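Long-range contacts in nucleoside diphosphate kinase family protein (Babesia bovis, PDB 3JS9), which probably catalyses the magnesium-dependent transfer of the terminal phosphate of a nucleoside triphosphate to a nucleoside diphosphate: residues A[12-17]-A[122-127]; A[31-36]-A[107-112]. All coordinates share one frame; numbering follows the deposited sequence.

Contact 1. Residues A[12-17]-A[122-127]. With SO4 (sulfate ion), chain G.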
ATOM      1  N   THR A  12     -21.467 -14.603  -4.272  1.00 22.44           N
ATOM      2  CA  THR A  12     -21.067 -15.129  -2.992  1.00 20.83           C
ATOM      3  C   THR A  12     -21.293 -14.125  -1.861  1.00 20.61           C
ATOM      4  O   THR A  12     -21.232 -12.899  -2.058  1.00 20.82           O
ATOM      5  CB  THR A  12     -19.604 -15.623  -3.015  1.00 21.40           C
ATOM      6  OG1 THR A  12     -19.355 -16.362  -1.815  1.00 23.28           O
ATOM      7  CG2 THR A  12     -18.584 -14.464  -3.129  1.00 18.52           C
ATOM      8  N   TYR A  13     -21.569 -14.636  -0.671  1.00 19.08           N
ATOM      9  CA  TYR A  13     -21.805 -13.753   0.436  1.00 18.04           C
ATOM     10  C   TYR A  13     -20.505 -13.639   1.224  1.00 18.04           C
ATOM     11  O   TYR A  13     -19.903 -14.657   1.606  1.00 17.82           O
ATOM     12  CB  TYR A  13     -22.959 -14.261   1.288  1.00 17.49           C
ATOM     13  CG  TYR A  13     -23.147 -13.428   2.522  1.00 16.79           C
ATOM     14  CD1 TYR A  13     -23.593 -12.116   2.424  1.00 15.99           C
ATOM     15  CD2 TYR A  13     -22.823 -13.935   3.796  1.00 15.03           C
ATOM     16  CE1 TYR A  13     -23.724 -11.312   3.560  1.00 15.80           C
ATOM     17  CE2 TYR A  13     -22.959 -13.141   4.937  1.00 15.01           C
ATOM     18  CZ  TYR A  13     -23.414 -11.830   4.808  1.00 16.03           C
ATOM     19  OH  TYR A  13     -23.548 -11.025   5.924  1.00 17.31           O
ATOM     20  N   ILE A  14     -20.052 -12.405   1.435  1.00 17.13           N
ATOM     21  CA  ILE A  14     -18.805 -12.159   2.162  1.00 16.71           C
ATOM     22  C   ILE A  14     -19.146 -11.238   3.362  1.00 17.13           C
ATOM     23  O   ILE A  14     -19.817 -10.213   3.191  1.00 15.86           O
ATOM     24  CB  ILE A  14     -17.691 -11.490   1.227  1.00 16.49           C
ATOM     25  CG1 ILE A  14     -17.437 -12.269  -0.085  1.00 15.63           C
ATOM     26  CG2 ILE A  14     -16.378 -11.141   2.002  1.00 15.14           C
ATOM     27  CD1 ILE A  14     -16.709 -13.662  -0.004  1.00 10.00           C
ATOM     28  N   MET A  15     -18.651 -11.576   4.555  1.00 17.47           N
ATOM     29  CA  MET A  15     -19.020 -10.817   5.732  1.00 18.50           C
ATOM     30  C   MET A  15     -17.836 -10.500   6.659  1.00 18.88           C
ATOM     31  O   MET A  15     -17.167 -11.398   7.206  1.00 20.32           O
ATOM     32  CB  MET A  15     -20.140 -11.533   6.497  1.00 18.15           C
ATOM     33  CG  MET A  15     -20.608 -10.769   7.741  1.00 20.07           C
ATOM     34  SD  MET A  15     -21.984 -11.515   8.682  1.00 23.33           S
ATOM     35  CE  MET A  15     -21.322 -13.185   8.958  1.00 14.68           C
ATOM     36  N   VAL A  16     -17.560  -9.221   6.830  1.00 17.74           N
ATOM     37  CA  VAL A  16     -16.569  -8.831   7.812  1.00 16.96           C
ATOM     38  C   VAL A  16     -17.237  -9.021   9.170  1.00 17.57           C
ATOM     39  O   VAL A  16     -18.298  -8.427   9.429  1.00 17.86           O
ATOM     40  CB  VAL A  16     -16.138  -7.364   7.659  1.00 16.05           C
ATOM     41  CG1 VAL A  16     -15.030  -7.030   8.669  1.00 14.39           C
ATOM     42  CG2 VAL A  16     -15.692  -7.127   6.249  1.00 14.53           C
ATOM     43  N   LYS A  17     -16.608  -9.820  10.033  1.00 17.12           N
ATOM     44  CA  LYS A  17     -17.197 -10.180  11.309  1.00 16.91           C
ATOM     45  C   LYS A  17     -16.759  -9.158  12.348  1.00 17.23           C
ATOM     46  O   LYS A  17     -15.910  -8.304  12.056  1.00 16.97           O
ATOM     47  CB  LYS A  17     -16.731 -11.562  11.721  1.00 16.53           C
ATOM     48  CG  LYS A  17     -17.134 -12.716  10.819  1.00 18.46           C
ATOM     49  CD  LYS A  17     -16.467 -13.939  11.403  1.00 19.26           C
ATOM     50  CE  LYS A  17     -16.493 -15.127  10.510  1.00 20.13           C
ATOM     51  NZ  LYS A  17     -15.773 -16.194  11.292  1.00 19.18           N
ATOM     52  N   VAL A 122     -13.343 -12.676   8.851  1.00 18.55           N
ATOM     53  CA  VAL A 122     -14.224 -12.526   7.714  1.00 19.28           C
ATOM     54  C   VAL A 122     -14.856 -13.862   7.360  1.00 19.93           C
ATOM     55  O   VAL A 122     -14.227 -14.911   7.534  1.00 20.90           O
ATOM     56  CB  VAL A 122     -13.431 -11.973   6.484  1.00 18.89           C
ATOM     57  CG1 VAL A 122     -12.428 -13.031   5.984  1.00 19.28           C
ATOM     58  CG2 VAL A 122     -14.374 -11.581   5.352  1.00 16.96           C
ATOM     59  N   HIS A 123     -16.086 -13.825   6.856  1.00 19.82           N
ATOM     60  CA  HIS A 123     -16.759 -15.038   6.396  1.00 19.71           C
ATOM     61  C   HIS A 123     -16.843 -14.998   4.881  1.00 18.79           C
ATOM     62  O   HIS A 123     -17.155 -13.943   4.310  1.00 19.29           O
ATOM     63  CB  HIS A 123     -18.192 -15.162   6.994  1.00 19.60           C
ATOM     64  CG  HIS A 123     -19.092 -16.049   6.187  1.00 20.91           C
ATOM     65  ND1 HIS A 123     -19.222 -17.399   6.435  1.00 22.01           N
ATOM     66  CD2 HIS A 123     -19.816 -15.804   5.066  1.00 20.75           C
ATOM     67  CE1 HIS A 123     -20.009 -17.943   5.519  1.00 22.09           C
ATOM     68  NE2 HIS A 123     -20.389 -16.996   4.684  1.00 22.19           N
ATOM     69  N   ALA A 124     -16.609 -16.130   4.235  1.00 18.20           N
ATOM     70  CA  ALA A 124     -16.950 -16.271   2.808  1.00 19.03           C
ATOM     71  C   ALA A 124     -17.824 -17.472   2.616  1.00 19.67           C
ATOM     72  O   ALA A 124     -17.669 -18.439   3.313  1.00 20.39           O
ATOM     73  CB  ALA A 124     -15.680 -16.388   1.925  1.00 18.39           C
ATOM     74  N   SER A 125     -18.733 -17.435   1.654  1.00 21.26           N
ATOM     75  CA  SER A 125     -19.634 -18.578   1.410  1.00 21.78           C
ATOM     76  C   SER A 125     -18.796 -19.792   1.066  1.00 22.62           C
ATOM     77  O   SER A 125     -17.791 -19.682   0.352  1.00 22.69           O
ATOM     78  CB  SER A 125     -20.615 -18.307   0.251  1.00 21.21           C
ATOM     79  OG  SER A 125     -21.601 -17.393   0.637  1.00 21.03           O
ATOM     80  N   SER A 126     -19.251 -20.946   1.526  1.00 22.50           N
ATOM     81  CA  SER A 126     -18.525 -22.182   1.337  1.00 23.33           C
ATOM     82  C   SER A 126     -18.839 -22.964   0.036  1.00 23.27           C
ATOM     83  O   SER A 126     -17.987 -23.685  -0.490  1.00 23.31           O
ATOM     84  CB  SER A 126     -18.821 -23.077   2.522  1.00 23.13           C
ATOM     85  OG  SER A 126     -17.655 -23.774   2.820  1.00 26.11           O
ATOM     86  N   SER A 127     -20.068 -22.837  -0.455  1.00 22.79           N
ATOM     87  CA  SER A 127     -20.568 -23.670  -1.538  1.00 23.10           C
ATOM     88  C   SER A 127     -21.703 -22.922  -2.222  1.00 22.93           C
ATOM     89  O   SER A 127     -22.212 -21.941  -1.665  1.00 22.77           O
ATOM     90  CB  SER A 127     -21.108 -25.012  -0.977  1.00 22.71           C
ATOM     91  OG  SER A 127     -22.213 -24.774  -0.101  1.00 22.47           O
TER
HETATM   92  S   SO4 G 152     -17.600 -18.650   9.345  1.00 60.59           S
HETATM   93  O1  SO4 G 152     -17.112 -18.810   7.967  1.00 60.29           O
HETATM   94  O2  SO4 G 152     -18.083 -19.934   9.800  1.00 62.06           O
HETATM   95  O3  SO4 G 152     -18.690 -17.683   9.561  1.00 60.65           O
HETATM   96  O4  SO4 G 152     -16.443 -18.239  10.096  1.00 62.46           O
HETATM   97  O   HOH W   1     -16.942 -17.479  -1.222  1.00 10.26           O

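Contact 2. Residues A[31-36]-A[107-112]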
ATOM      1  N   LYS A  31     -11.638  -3.638  -0.485  1.00 16.82           N
ATOM      2  CA  LYS A  31     -10.677  -3.273  -1.514  1.00 17.05           C
ATOM      3  C   LYS A  31     -10.047  -4.522  -2.162  1.00 17.19           C
ATOM      4  O   LYS A  31      -9.846  -4.567  -3.387  1.00 17.02           O
ATOM      5  CB  LYS A  31      -9.645  -2.356  -0.877  1.00 17.32           C
ATOM      6  CG  LYS A  31      -8.495  -1.865  -1.783  1.00 20.22           C
ATOM      7  CD  LYS A  31      -7.713  -0.767  -1.006  1.00 25.79           C
ATOM      8  CE  LYS A  31      -6.226  -0.634  -1.457  1.00 29.46           C
ATOM      9  NZ  LYS A  31      -6.135   0.015  -2.806  1.00 28.67           N
ATOM     10  N   ARG A  32      -9.777  -5.558  -1.365  1.00 16.76           N
ATOM     11  CA  ARG A  32      -9.198  -6.779  -1.938  1.00 16.62           C
ATOM     12  C   ARG A  32     -10.182  -7.437  -2.860  1.00 17.24           C
ATOM     13  O   ARG A  32      -9.788  -7.908  -3.929  1.00 19.66           O
ATOM     14  CB  ARG A  32      -8.747  -7.775  -0.864  1.00 16.96           C
ATOM     15  CG  ARG A  32      -7.425  -7.412  -0.198  1.00 13.92           C
ATOM     16  CD  ARG A  32      -7.228  -8.213   1.041  1.00 13.09           C
ATOM     17  NE  ARG A  32      -6.037  -7.786   1.751  1.00 13.19           N
ATOM     18  CZ  ARG A  32      -4.998  -8.576   2.036  1.00 11.51           C
ATOM     19  NH1 ARG A  32      -3.979  -8.063   2.703  1.00  6.65           N
ATOM     20  NH2 ARG A  32      -5.009  -9.875   1.716  1.00  5.97           N
ATOM     21  N   PHE A  33     -11.462  -7.458  -2.497  1.00 16.62           N
ATOM     22  CA  PHE A  33     -12.466  -7.988  -3.421  1.00 16.69           C
ATOM     23  C   PHE A  33     -12.644  -7.132  -4.687  1.00 17.03           C
ATOM     24  O   PHE A  33     -12.779  -7.669  -5.801  1.00 16.51           O
ATOM     25  CB  PHE A  33     -13.790  -8.258  -2.702  1.00 16.41           C
ATOM     26  CG  PHE A  33     -13.829  -9.619  -2.038  1.00 18.18           C
ATOM     27  CD1 PHE A  33     -14.309 -10.725  -2.723  1.00 18.05           C
ATOM     28  CD2 PHE A  33     -13.294  -9.803  -0.760  1.00 18.49           C
ATOM     29  CE1 PHE A  33     -14.312 -11.964  -2.131  1.00 19.27           C
ATOM     30  CE2 PHE A  33     -13.288 -11.046  -0.153  1.00 17.36           C
ATOM     31  CZ  PHE A  33     -13.784 -12.123  -0.834  1.00 20.93           C
ATOM     32  N   GLU A  34     -12.619  -5.809  -4.506  1.00 16.67           N
ATOM     33  CA  GLU A  34     -12.762  -4.870  -5.593  1.00 16.59           C
ATOM     34  C   GLU A  34     -11.586  -5.018  -6.566  1.00 16.68           C
ATOM     35  O   GLU A  34     -11.817  -5.085  -7.777  1.00 16.50           O
ATOM     36  CB  GLU A  34     -12.879  -3.447  -5.027  1.00 16.70           C
ATOM     37  CG  GLU A  34     -13.649  -2.423  -5.838  1.00 15.91           C
ATOM     38  CD  GLU A  34     -13.824  -1.108  -5.046  1.00 19.24           C
ATOM     39  OE1 GLU A  34     -13.211  -0.966  -3.953  1.00 19.66           O
ATOM     40  OE2 GLU A  34     -14.559  -0.198  -5.518  1.00 20.15           O
ATOM     41  N   MET A  35     -10.348  -5.091  -6.051  1.00 16.85           N
ATOM     42  CA  MET A  35      -9.211  -5.208  -6.971  0.50 16.71           C
ATOM     43  C   MET A  35      -9.226  -6.541  -7.716  1.00 17.24           C
ATOM     44  O   MET A  35      -8.763  -6.586  -8.842  1.00 17.46           O
ATOM     45  CB  MET A  35      -7.877  -5.013  -6.259  0.50 16.57           C
ATOM     46  CG  MET A  35      -7.714  -3.657  -5.629  0.50 15.75           C
ATOM     47  SD  MET A  35      -7.648  -2.380  -6.876  0.50 17.17           S
ATOM     48  CE  MET A  35      -9.395  -1.954  -6.984  0.50 17.30           C
ATOM     49  N   LYS A  36      -9.785  -7.597  -7.114  1.00 17.00           N
ATOM     50  CA  LYS A  36      -9.827  -8.895  -7.729  1.00 17.20           C
ATOM     51  C   LYS A  36     -10.672  -8.875  -8.971  1.00 17.86           C
ATOM     52  O   LYS A  36     -10.439  -9.665  -9.893  1.00 17.91           O
ATOM     53  CB  LYS A  36     -10.394  -9.925  -6.753  1.00 17.67           C
ATOM     54  CG  LYS A  36     -10.519 -11.329  -7.317  1.00 17.09           C
ATOM     55  CD  LYS A  36      -9.114 -11.989  -7.606  1.00 15.75           C
ATOM     56  CE  LYS A  36      -9.237 -13.478  -7.929  1.00 12.33           C
ATOM     57  NZ  LYS A  36      -7.920 -14.121  -8.239  1.00 13.06           N
ATOM     58  N   GLY A 107      -0.758 -13.397   2.026  1.00 16.78           N
ATOM     59  CA  GLY A 107      -1.468 -12.907   0.862  1.00 15.79           C
ATOM     60  C   GLY A 107      -2.972 -12.951   1.040  1.00 14.97           C
ATOM     61  O   GLY A 107      -3.689 -12.165   0.432  1.00 13.96           O
ATOM     62  N   THR A 108      -3.454 -13.906   1.831  1.00 14.79           N
ATOM     63  CA  THR A 108      -4.892 -14.058   2.061  1.00 14.62           C
ATOM     64  C   THR A 108      -5.226 -13.187   3.226  1.00 15.00           C
ATOM     65  O   THR A 108      -4.329 -12.802   3.990  1.00 15.75           O
ATOM     66  CB  THR A 108      -5.315 -15.512   2.420  1.00 15.04           C
ATOM     67  OG1 THR A 108      -4.707 -15.917   3.664  1.00 14.76           O
ATOM     68  CG2 THR A 108      -4.962 -16.476   1.299  1.00 11.94           C
ATOM     69  N   ILE A 109      -6.507 -12.884   3.383  1.00 14.59           N
ATOM     70  CA  ILE A 109      -6.923 -12.021   4.485  1.00 13.51           C
ATOM     71  C   ILE A 109      -6.549 -12.664   5.822  1.00 13.97           C
ATOM     72  O   ILE A 109      -5.943 -12.028   6.687  1.00 13.84           O
ATOM     73  CB  ILE A 109      -8.427 -11.718   4.403  1.00 12.59           C
ATOM     74  CG1 ILE A 109      -8.728 -10.983   3.086  1.00 11.41           C
ATOM     75  CG2 ILE A 109      -8.901 -10.948   5.690  1.00  9.64           C
ATOM     76  CD1 ILE A 109     -10.225 -10.920   2.703  1.00 10.93           C
ATOM     77  N   ARG A 110      -6.915 -13.933   5.980  1.00 14.70           N
ATOM     78  CA  ARG A 110      -6.597 -14.644   7.212  1.00 15.59           C
ATOM     79  C   ARG A 110      -5.084 -14.811   7.325  1.00 16.05           C
ATOM     80  O   ARG A 110      -4.524 -14.611   8.425  1.00 16.08           O
ATOM     81  CB  ARG A 110      -7.370 -15.949   7.328  1.00 15.14           C
ATOM     82  CG  ARG A 110      -8.900 -15.714   7.389  1.00 17.75           C
ATOM     83  CD  ARG A 110      -9.641 -16.963   7.797  1.00 20.10           C
ATOM     84  NE  ARG A 110     -11.084 -16.770   7.808  1.00 22.85           N
ATOM     85  CZ  ARG A 110     -11.967 -17.550   7.171  1.00 24.98           C
ATOM     86  NH1 ARG A 110     -13.267 -17.276   7.253  1.00 22.34           N
ATOM     87  NH2 ARG A 110     -11.564 -18.615   6.461  1.00 25.91           N
ATOM     88  N   GLY A 111      -4.412 -15.069   6.190  1.00 15.78           N
ATOM     89  CA  GLY A 111      -2.965 -15.248   6.223  1.00 14.97           C
ATOM     90  C   GLY A 111      -2.291 -13.962   6.689  1.00 15.32           C
ATOM     91  O   GLY A 111      -1.336 -14.002   7.459  1.00 14.90           O
ATOM     92  N   ASP A 112      -2.807 -12.813   6.244  1.00 14.47           N
ATOM     93  CA  ASP A 112      -2.141 -11.553   6.495  1.00 14.35           C
ATOM     94  C   ASP A 112      -2.536 -10.943   7.824  1.00 14.36           C
ATOM     95  O   ASP A 112      -1.748 -10.153   8.386  1.00 13.52           O
ATOM     96  CB  ASP A 112      -2.405 -10.564   5.357  1.00 14.06           C
ATOM     97  CG  ASP A 112      -1.708 -10.972   4.047  1.00 16.54           C
ATOM     98  OD1 ASP A 112      -0.762 -11.834   4.081  1.00 15.03           O
ATOM     99  OD2 ASP A 112      -2.106 -10.406   2.981  1.00 16.84           O
TER

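Contact 1. Residues A[12-17]-A[122-127]
Met15 and His123 face each other as a hydrogen-bonded antiparallel pair, joining strand 122-124, outermost in the sheet of this chain, to strand 10-16. Met15 N gives to His123 O at 2.8 Å and His123 N to Met15 O at 2.7 Å, both close to straight. Beyond the non-hydrogen-bonded pair Ile14-Ala124, Ser125 continues the pairing: its OG, lying beside its own backbone N (chi1 -73°), accepts from Tyr13 N at 3.1 Å, while the return bond from Ser125 N to Tyr13 O is weak.

The tight apolar part lies on the face carrying Ile14, Val122 and Ala124. Ile14 CD1 reaches to 3.5 Å from Ala124 CB, and its CG2 branch meets Val122 CG2 at 3.9 Å; Phe33 and Val96 extend this layer. On the opposite face Tyr13 and His123 meet rim to rim, planes 41° apart, without stacking, and Trp138 stacks on the tyrosine.

The looser side holds a sulfate ion, probably from the crystallisation liquor. His123 ND1 donates to sulfate O1 at 3.0 Å, and the extended chain of Lys17, its CE passing 3.9 Å from His123 CB, brings NZ close to sulfate O4, at a doubtfully short distance, while NZ also bonds Asn120. Near Ser125, a water bridges Thr12 OG1 and Ser125 O.

His123 is the predicted phosphohistidine residue and Lys17 a predicted ATP-binding residue. Glu134 accepts from His123 NE2 and also bonds Ser125 OG, which probably fixes the rotation of the imidazole, with ND1 turned to the anion, consistent with ND1 as the phosphate-accepting nitrogen.

Contact 2. Residues A[31-36]-A[107-112]
Arg32 reaches from helix 26-36 to Asp112 on the short helix 109-113, and this ion pair carries the contact. The guanidinium meets the carboxylate end-on, with two nitrogens sharing one oxygen: NH1 lies 3.0 Å from Asp112 OD2 and NH2 3.2 Å from the same atom. That oxygen sits in the guanidinium plane, whereas the carboxylate is turned 70° from it and offers OD2 on its anti side. The arginine chain, extended from CG to NE, spans the distance between two helices whose nearest CA atoms, those of Arg32 and Ile109, are 8.6 Å apart. Its NE pairs with Glu28, so the guanidinium is held between two acids.

Hydrogen bonds within 107-112 set up the receiving side. Gly107 N donates almost straight (175°) to Asp112 OD1, while OD2 takes the arginine, and Thr108, the N-cap residue, accepts through OG1 from Gly111 N at 2.7 Å. Together they tie the helix's first turn to the residues before it.

Apolar contacts are fewer. Arg32 CD runs alongside Ile109 CG1 at 3.8 Å, the two side chains pointing in opposite directions, and Ile109 CD1 approaches Phe33 CE2 at 4.2 Å.

Phe33 stacks on Trp83 of strand 78-85 and also touches Leu95 of helix 88-96, to which Ile109 is tied by a backbone hydrogen bond. Farther along, Lys36 NZ bonds Gly111 O of a neighbouring subunit, while Glu34 accepts from backbone nitrogens of Ile26 and Gly27 of another, placing the contact beside two subunit interfaces of the hexamer, with helix 88-96 packed against Phe33 and Lys36.

How the contacts relate
The two contacts lie with their centres 13 Å apart in one NDK-family domain, built on the ferredoxin-like antiparallel sheet of nucleoside diphosphate kinases; along the chain both segments of contact 2 fall between those of contact 1, in the order 12-17, 31-36, 107-112, 122-127. Contact 1 pairs an inner strand with the outermost one, near the centre of the chain; contact 2 joins helices on the side of the sheet bearing Ile14 and Val122. They touch directly: Ile14 CD1 packs on Phe33 CZ, and Arg110 NH1 probably donates to Val122 O at 2.6 Å. Arg110, a predicted ATP-binding residue, thus links helix 109-113 to the strand carrying His123, joining the probable active site to the helices near the subunit interfaces.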